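Local coordinates for uncharacterized protein (Pyrococcus furiosus, PDB 3IDU), which is of unknown function as a whole, while this CARDB domain is an all-beta module that binds two manganese ions, at residues V68-G71 with P72-K76. Numbering follows the deposited sequence.
Sequences VSLG and PKEEK
The flat carboxylate of E74 meets G71 at its edge: the G71 N-H comes in close to the carboxylate plane, on the anti lone pair of OE2 (G71 N to E74 OE2 2.7 Å, N-H...O 169°). One face of the group lies beneath the K76 side chain, whose CE sits 3.6 Å from E74 OE1. The extended E74 side chain, CG anti to its own N (chi1 -172°), reaches across the turn mouth to this N-H. The G71 carbonyl accepts a hydrogen bond from the E74 N-H above its plane (E74 N to G71 O 3.1 Å). This bond closes a type II beta turn with P72 and K73 at its corners. In the E-set beta sandwich, the turn carries the chain from strand 61-70, outermost in one sheet, to strand 75-82, outermost in the other. N43 adds weak hydrogen bonds to the carbonyls of L70 and G71. K76 reaches back to strand 61-70, where its NZ gives S69 O a 2.8 Å hydrogen bond, tilted 31° from the carbonyl plane. K76 CG passes L70 CD2 at 3.6 Å, the side chains running in opposite directions. L70 is buried, against V41 and near the manganese-binding residue L19.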
ATOM      1  N   VAL A  68      -8.754   5.415  -4.966  1.00  8.65           N
ATOM      2  CA  VAL A  68      -7.914   6.521  -5.408  1.00 12.44           C
ATOM      3  C   VAL A  68      -7.678   6.574  -6.904  1.00 14.56           C
ATOM      4  O   VAL A  68      -7.947   5.618  -7.629  1.00  9.01           O
ATOM      5  CB  VAL A  68      -6.526   6.492  -4.723  1.00 17.45           C
ATOM      6  CG1 VAL A  68      -6.689   6.407  -3.218  1.00 23.60           C
ATOM      7  CG2 VAL A  68      -5.707   5.333  -5.250  1.00 18.55           C
ATOM      8  N   SER A  69      -7.190   7.726  -7.352  1.00  8.66           N
ATOM      9  CA  SER A  69      -6.865   7.931  -8.748  1.00  6.58           C
ATOM     10  C   SER A  69      -5.389   8.278  -8.769  1.00  9.49           C
ATOM     11  O   SER A  69      -4.872   8.860  -7.815  1.00  9.34           O
ATOM     12  CB  SER A  69      -7.677   9.085  -9.341  1.00 10.93           C
ATOM     13  OG  SER A  69      -7.378  10.300  -8.677  1.00 14.51           O
ATOM     14  N   LEU A  70      -4.697   7.900  -9.840  1.00 10.01           N
ATOM     15  CA  LEU A  70      -3.275   8.196  -9.956  1.00  9.36           C
ATOM     16  C   LEU A  70      -2.896   8.453 -11.394  1.00 14.72           C
ATOM     17  O   LEU A  70      -3.055   7.586 -12.254  1.00 14.32           O
ATOM     18  CB  LEU A  70      -2.429   7.039  -9.422  1.00  7.55           C
ATOM     19  CG  LEU A  70      -2.447   6.799  -7.914  1.00 13.29           C
ATOM     20  CD1 LEU A  70      -1.816   5.439  -7.631  1.00 14.30           C
ATOM     21  CD2 LEU A  70      -1.703   7.906  -7.189  1.00 11.80           C
ATOM     22  N   GLY A  71      -2.401   9.655 -11.650  1.00  9.08           N
ATOM     23  CA  GLY A  71      -1.982   9.992 -12.993  1.00 11.05           C
ATOM     24  C   GLY A  71      -0.662   9.303 -13.272  1.00 10.33           C
ATOM     25  O   GLY A  71      -0.099   8.646 -12.392  1.00  8.78           O
ATOM     26  N   PRO A  72      -0.144   9.424 -14.497  1.00 10.25           N
ATOM     27  CA  PRO A  72       1.133   8.784 -14.820  1.00 11.83           C
ATOM     28  C   PRO A  72       2.251   9.274 -13.895  1.00 13.21           C
ATOM     29  O   PRO A  72       2.347  10.466 -13.594  1.00  8.92           O
ATOM     30  CB  PRO A  72       1.356   9.169 -16.286  1.00 10.10           C
ATOM     31  CG  PRO A  72       0.563  10.430 -16.452  1.00 15.13           C
ATOM     32  CD  PRO A  72      -0.681  10.167 -15.648  1.00 13.46           C
ATOM     33  N   LYS A  73       3.077   8.340 -13.435  1.00  7.56           N
ATOM     34  CA  LYS A  73       4.188   8.659 -12.556  1.00  8.71           C
ATOM     35  C   LYS A  73       3.772   9.442 -11.313  1.00 12.79           C
ATOM     36  O   LYS A  73       4.552  10.237 -10.794  1.00 20.53           O
ATOM     37  CB  LYS A  73       5.258   9.442 -13.330  1.00 12.45           C
ATOM     38  CG  LYS A  73       5.947   8.642 -14.429  1.00 16.60           C
ATOM     39  CD  LYS A  73       7.096   9.430 -15.050  1.00 30.88           C
ATOM     40  CE  LYS A  73       7.866   8.606 -16.074  1.00 33.07           C
ATOM     41  NZ  LYS A  73       8.933   9.401 -16.751  1.00 46.02           N
ATOM     42  N   GLU A  74       2.550   9.232 -10.833  1.00  9.32           N
ATOM     43  CA  GLU A  74       2.083   9.939  -9.642  1.00 10.52           C
ATOM     44  C   GLU A  74       2.108   9.035  -8.409  1.00 15.84           C
ATOM     45  O   GLU A  74       1.982   7.811  -8.510  1.00 12.73           O
ATOM     46  CB  GLU A  74       0.664  10.482  -9.844  1.00 13.78           C
ATOM     47  CG  GLU A  74       0.210  11.380  -8.698  1.00 20.12           C
ATOM     48  CD  GLU A  74      -1.189  11.962  -8.878  1.00 27.64           C
ATOM     49  OE1 GLU A  74      -1.580  12.820  -8.056  1.00 22.71           O
ATOM     50  OE2 GLU A  74      -1.900  11.571  -9.826  1.00 24.69           O
ATOM     51  N   GLU A  75       2.286   9.648  -7.245  1.00 11.99           N
ATOM     52  CA  GLU A  75       2.316   8.909  -5.993  1.00 10.33           C
ATOM     53  C   GLU A  75       1.432   9.607  -4.982  1.00  8.70           C
ATOM     54  O   GLU A  75       1.348  10.836  -4.958  1.00  9.26           O
ATOM     55  CB  GLU A  75       3.744   8.833  -5.438  1.00 12.39           C
ATOM     56  CG  GLU A  75       3.835   8.120  -4.089  1.00 16.25           C
ATOM     57  CD  GLU A  75       5.243   8.090  -3.518  1.00 28.49           C
ATOM     58  OE1 GLU A  75       5.427   7.501  -2.431  1.00 20.24           O
ATOM     59  OE2 GLU A  75       6.168   8.651  -4.148  1.00 28.65           O
ATOM     60  N   LYS A  76       0.753   8.821  -4.160  1.00  8.14           N
ATOM     61  CA  LYS A  76      -0.093   9.382  -3.119  1.00  9.13           C
ATOM     62  C   LYS A  76       0.195   8.660  -1.818  1.00 14.56           C
ATOM     63  O   LYS A  76       0.502   7.464  -1.810  1.00 13.24           O
ATOM     64  CB  LYS A  76      -1.573   9.252  -3.486  1.00 13.35           C
ATOM     65  CG  LYS A  76      -2.027  10.248  -4.540  1.00 10.37           C
ATOM     66  CD  LYS A  76      -3.515  10.126  -4.859  1.00 12.60           C
ATOM     67  CE  LYS A  76      -3.934  11.220  -5.833  1.00 13.06           C
ATOM     68  NZ  LYS A  76      -5.356  11.114  -6.263  1.00 15.18           N
TER